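Local coordinates for protein putative alkaline phosphatase (Pseudomonas fluorescens, PDB 4F1V) that binds phosphate with high affinity in the periplasm, probably as the solute-binding component of a PstSACB-type ABC importer, at residues A[2-16]-A[24-36]. Numbering follows the deposited sequence.
With PI (hydrogenphosphate ion), chain B.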
loop_
_atom_site.group_PDB
_atom_site.type_symbol
_atom_site.label_atom_id
_atom_site.label_comp_id
_atom_site.label_asym_id
_atom_site.label_seq_id
_atom_site.Cartn_x
_atom_site.Cartn_y
_atom_site.Cartn_z
ATOM N N ASP A 2 1.432 17.714 19.103
ATOM C CA ASP A 2 1.497 17.420 17.678
ATOM C C ASP A 2 0.565 16.208 17.392
ATOM O O ASP A 2 0.287 15.338 18.186
ATOM C CB ASP A 2 2.877 17.095 17.222
ATOM C CG ASP A 2 3.773 18.373 16.908
ATOM O OD1 ASP A 2 4.936 18.136 16.531
ATOM O OD2 ASP A 2 3.288 19.550 16.901
ATOM N N ILE A 3 0.159 16.175 16.125
ATOM C CA ILE A 3 -0.585 15.050 15.521
ATOM C C ILE A 3 0.370 13.964 15.091
ATOM O O ILE A 3 1.294 14.236 14.284
ATOM C CB ILE A 3 -1.301 15.634 14.203
ATOM C CG1 ILE A 3 -2.344 16.710 14.498
ATOM C CG2 ILE A 3 -1.879 14.483 13.383
ATOM C CD1 ILE A 3 -3.504 16.216 15.334
ATOM N N ASN A 4 0.205 12.774 15.617
ATOM C CA ASN A 4 1.140 11.695 15.407
ATOM C C ASN A 4 0.569 10.610 14.461
ATOM O O ASN A 4 -0.483 10.008 14.771
ATOM C CB ASN A 4 1.483 11.033 16.732
ATOM C CG ASN A 4 2.092 12.016 17.698
ATOM O OD1 ASN A 4 3.051 12.707 17.372
ATOM N ND2 ASN A 4 1.540 12.081 18.906
ATOM N N GLY A 5 1.297 10.332 13.380
ATOM C CA GLY A 5 0.945 9.287 12.423
ATOM C C GLY A 5 2.151 8.418 12.085
ATOM O O GLY A 5 3.316 8.708 12.315
ATOM N N GLY A 6 1.830 7.289 11.446
ATOM C CA GLY A 6 2.827 6.271 11.116
ATOM C C GLY A 6 2.122 5.052 10.577
ATOM O O GLY A 6 0.903 5.010 10.455
ATOM N N GLY A 7 2.936 4.017 10.241
ATOM C CA GLY A 7 2.383 2.790 9.692
ATOM C C GLY A 7 3.157 2.332 8.486
ATOM O O GLY A 7 4.397 2.195 8.517
ATOM N N ALA A 8 2.431 2.070 7.379
ATOM C CA ALA A 8 2.984 1.574 6.129
ATOM C C ALA A 8 4.337 2.201 5.792
ATOM O O ALA A 8 4.470 3.434 5.746
ATOM C CB ALA A 8 1.999 1.888 5.010
ATOM N N THR A 9 5.308 1.341 5.454
ATOM C CA THR A 9 6.573 1.798 4.921
ATOM C C THR A 9 6.544 2.056 3.407
ATOM O O THR A 9 7.339 2.869 2.920
ATOM C CB THR A 9 7.763 0.850 5.276
ATOM O OG1 THR A 9 7.667 -0.393 4.534
ATOM C CG2 THR A 9 7.870 0.622 6.751
ATOM N N LEU A 10 5.635 1.413 2.662
ATOM C CA LEU A 10 5.640 1.564 1.201
ATOM C C LEU A 10 5.668 3.049 0.804
ATOM O O LEU A 10 6.458 3.402 -0.105
ATOM C CB LEU A 10 4.513 0.735 0.589
ATOM C CG LEU A 10 4.166 0.960 -0.894
ATOM C CD1 LEU A 10 3.633 -0.290 -1.528
ATOM C CD2 LEU A 10 3.161 2.122 -1.071
ATOM N N PRO A 11 4.851 3.912 1.412
ATOM C CA PRO A 11 4.789 5.348 1.048
ATOM C C PRO A 11 5.480 6.272 2.060
ATOM O O PRO A 11 5.246 7.464 2.069
ATOM C CB PRO A 11 3.296 5.656 1.038
ATOM C CG PRO A 11 2.819 4.862 2.233
ATOM C CD PRO A 11 3.703 3.608 2.298
ATOM N N GLN A 12 6.330 5.720 2.933
ATOM C CA GLN A 12 6.834 6.599 4.013
ATOM C C GLN A 12 7.663 7.763 3.462
ATOM O O GLN A 12 7.609 8.835 4.064
ATOM C CB GLN A 12 7.656 5.831 5.069
ATOM C CG GLN A 12 9.016 5.373 4.503
ATOM C CD GLN A 12 9.794 4.529 5.446
ATOM O OE1 GLN A 12 9.224 3.741 6.225
ATOM N NE2 GLN A 12 11.100 4.700 5.449
ATOM N N ALA A 13 8.369 7.599 2.327
ATOM C CA ALA A 13 9.150 8.729 1.811
ATOM C C ALA A 13 8.251 9.830 1.281
ATOM O O ALA A 13 8.651 11.025 1.313
ATOM C CB ALA A 13 10.137 8.251 0.727
ATOM N N LEU A 14 7.049 9.517 0.822
ATOM C CA LEU A 14 6.096 10.544 0.459
ATOM C C LEU A 14 5.709 11.364 1.705
ATOM O O LEU A 14 5.801 12.602 1.699
ATOM C CB LEU A 14 4.861 9.903 -0.201
ATOM C CG LEU A 14 3.676 10.825 -0.359
ATOM C CD1 LEU A 14 4.013 12.002 -1.242
ATOM C CD2 LEU A 14 2.470 10.064 -0.901
ATOM N N TYR A 15 5.290 10.689 2.780
ATOM C CA TYR A 15 4.820 11.444 3.948
ATOM C C TYR A 15 5.959 12.135 4.663
ATOM O O TYR A 15 5.694 13.132 5.386
ATOM C CB TYR A 15 4.066 10.495 4.931
ATOM C CG TYR A 15 2.880 9.837 4.264
ATOM C CD1 TYR A 15 1.977 10.538 3.434
ATOM C CD2 TYR A 15 2.632 8.501 4.476
ATOM C CE1 TYR A 15 0.945 9.903 2.813
ATOM C CE2 TYR A 15 1.567 7.841 3.876
ATOM C CZ TYR A 15 0.744 8.524 3.021
ATOM O OH TYR A 15 -0.280 7.919 2.338
ATOM N N GLN A 16 7.212 11.762 4.384
ATOM C CA GLN A 16 8.387 12.444 4.859
ATOM C C GLN A 16 8.924 13.532 3.933
ATOM O O GLN A 16 9.898 14.200 4.309
ATOM C CB GLN A 16 9.497 11.387 5.184
ATOM C CG GLN A 16 9.048 10.531 6.318
ATOM C CD GLN A 16 9.808 9.213 6.488
ATOM O OE1 GLN A 16 10.701 8.912 5.669
ATOM N NE2 GLN A 16 9.526 8.412 7.510
ATOM N N GLY A 24 1.377 21.203 12.462
ATOM C CA GLY A 24 0.972 20.438 13.620
ATOM C C GLY A 24 1.263 18.977 13.519
ATOM O O GLY A 24 1.138 18.275 14.533
ATOM N N PHE A 25 1.620 18.439 12.339
ATOM C CA PHE A 25 1.890 17.022 12.150
ATOM C C PHE A 25 3.332 16.732 12.474
ATOM O O PHE A 25 4.266 17.294 11.901
ATOM C CB PHE A 25 1.602 16.577 10.709
ATOM C CG PHE A 25 0.157 16.295 10.408
ATOM C CD1 PHE A 25 -0.817 17.298 10.450
ATOM C CD2 PHE A 25 -0.249 15.044 10.005
ATOM C CE1 PHE A 25 -2.119 17.040 10.130
ATOM C CE2 PHE A 25 -1.554 14.755 9.718
ATOM C CZ PHE A 25 -2.518 15.748 9.773
ATOM N N ALA A 26 3.537 15.799 13.377
ATOM C CA ALA A 26 4.858 15.213 13.635
ATOM C C ALA A 26 5.317 14.410 12.407
ATOM O O ALA A 26 4.518 13.993 11.556
ATOM C CB ALA A 26 4.779 14.292 14.829
ATOM N N GLN A 27 6.609 14.193 12.297
ATOM C CA GLN A 27 7.119 13.460 11.142
ATOM C C GLN A 27 6.583 12.007 11.242
ATOM O O GLN A 27 6.552 11.343 12.258
ATOM C CB GLN A 27 8.631 13.516 11.133
ATOM C CG GLN A 27 9.266 14.898 10.893
ATOM C CD GLN A 27 8.699 15.546 9.601
ATOM O OE1 GLN A 27 8.940 15.037 8.471
ATOM N NE2 GLN A 27 8.012 16.663 9.724
ATOM N N TYR A 28 6.213 11.490 10.046
ATOM C CA TYR A 28 5.632 10.158 9.893
ATOM C C TYR A 28 6.630 9.071 10.280
ATOM O O TYR A 28 7.825 9.151 9.941
ATOM C CB TYR A 28 5.266 9.964 8.390
ATOM C CG TYR A 28 4.613 8.655 8.052
ATOM C CD1 TYR A 28 3.234 8.501 8.237
ATOM C CD2 TYR A 28 5.327 7.567 7.543
ATOM C CE1 TYR A 28 2.606 7.304 7.874
ATOM C CE2 TYR A 28 4.706 6.373 7.189
ATOM C CZ TYR A 28 3.339 6.270 7.340
ATOM O OH TYR A 28 2.667 5.129 6.960
ATOM N N ILE A 29 6.149 8.059 10.953
ATOM C CA ILE A 29 6.978 6.959 11.441
ATOM C C ILE A 29 6.638 5.633 10.711
ATOM O O ILE A 29 5.511 5.117 10.858
ATOM C CB ILE A 29 6.820 6.781 12.972
ATOM C CG1 ILE A 29 7.208 8.087 13.701
ATOM C CG2 ILE A 29 7.597 5.583 13.468
ATOM C CD1 ILE A 29 6.780 8.143 15.148
ATOM N N GLY A 30 7.566 5.129 9.936
ATOM C CA GLY A 30 7.308 3.905 9.138
ATOM C C GLY A 30 7.626 2.664 9.946
ATOM O O GLY A 30 8.800 2.414 10.329
ATOM N N VAL A 31 6.604 1.839 10.220
ATOM C CA VAL A 31 6.686 0.623 11.033
ATOM C C VAL A 31 5.978 -0.551 10.412
ATOM O O VAL A 31 6.003 -1.620 11.023
ATOM C CB VAL A 31 6.185 0.883 12.483
ATOM C CG1 VAL A 31 7.163 1.729 13.280
ATOM C CG2 VAL A 31 4.772 1.513 12.472
ATOM N N GLY A 32 5.325 -0.402 9.253
ATOM C CA GLY A 32 4.516 -1.474 8.681
ATOM C C GLY A 32 3.024 -1.205 8.899
ATOM O O GLY A 32 2.617 -0.626 9.899
ATOM N N SER A 33 2.222 -1.698 7.944
ATOM C CA SER A 33 0.802 -1.474 8.024
ATOM C C SER A 33 0.115 -2.130 9.177
ATOM O O SER A 33 -0.806 -1.570 9.785
ATOM C CB SER A 33 0.096 -1.901 6.707
ATOM O OG SER A 33 0.479 -1.116 5.595
ATOM N N GLY A 34 0.513 -3.366 9.523
ATOM C CA GLY A 34 -0.095 -4.022 10.688
ATOM C C GLY A 34 0.108 -3.202 11.961
ATOM O O GLY A 34 -0.800 -3.006 12.777
ATOM N N ASN A 35 1.349 -2.720 12.145
ATOM C CA ASN A 35 1.640 -1.867 13.307
ATOM C C ASN A 35 0.852 -0.558 13.242
ATOM O O ASN A 35 0.401 -0.059 14.274
ATOM C CB ASN A 35 3.128 -1.611 13.407
ATOM C CG ASN A 35 3.876 -2.785 13.952
ATOM O OD1 ASN A 35 3.399 -3.445 14.893
ATOM N ND2 ASN A 35 5.064 -3.096 13.382
ATOM N N GLY A 36 0.715 0.026 12.042
ATOM C CA GLY A 36 -0.041 1.267 11.926
ATOM C C GLY A 36 -1.526 1.084 12.309
ATOM O O GLY A 36 -2.097 1.909 13.038
HETATM P P PI B . 4.067 -1.860 4.390
HETATM O O1 PI B . 2.873 -2.235 5.267
HETATM O O2 PI B . 5.274 -1.452 5.237
HETATM O O3 PI B . 4.412 -3.013 3.439
HETATM O O4 PI B . 3.675 -0.617 3.542
HETATM O O HOH W 1 1.979 12.869 11.906
HETATM O O HOH W 2 4.337 10.710 13.964
HETATM O O HOH W 3 10.838 2.734 8.406
HETATM O O HOH W 4 6.786 13.296 7.906
HETATM O O HOH W 5 10.195 6.299 9.490
HETATM O O HOH W 6 9.348 16.510 6.173
#
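Tyr28 fills the gap between strand 5-7 and helix 12-15, its ring held on both faces. Over one face comes Tyr15, whose edge carbon CD2 lies 3.6 Å from Tyr28 CE1, an edge-to-face pair with planes at 56°; on the opposite face Gly6 CA makes a CH-pi contact toward the rim. Because CG stands anti to the backbone N (chi1 -178°), the ring reaches deep enough for its OH to donate to Ala8 O, 2.8 Å away and near the ring plane. Shortening this side chain to an alanine is likely to leave the Ala8 carbonyl without its hydroxyl donor and open a gap between Tyr15 and Gly6. Gln16 NE2 meanwhile holds the backbone of Tyr28, bonding to Tyr28 O at 3.1 Å from above the carbonyl plane.

Ile3 lays CG2 over the centre of the Phe25 ring, 3.7 Å from the centroid, while its backbone exchanges bonds with Gly24 O and Ala26 N. Farther along, Gly7 N donates to Ile29 O (2.9 Å), and Gly7 O takes two donors: Val31 N on an in-plane lone pair and Gly32 N from above the plane. Without side chains, Gly7 and Gly36 bring their CA atoms to 3.6 Å. The loop after strand 5-7 and the start of helix 33-42, brought side by side, grip the hydrogenphosphate, Thr9 N and OG1 on O2, Ser33 N and OG on O1; Arg142 and Thr148 are among its other partners.

This is a beta-alpha-beta unit of the Venus-flytrap fold: strand 29-30 borders the sheet, parallel to strand 5-7, which pairs on its other side with strand 59-62, while Ile3 also touches helix 305-318.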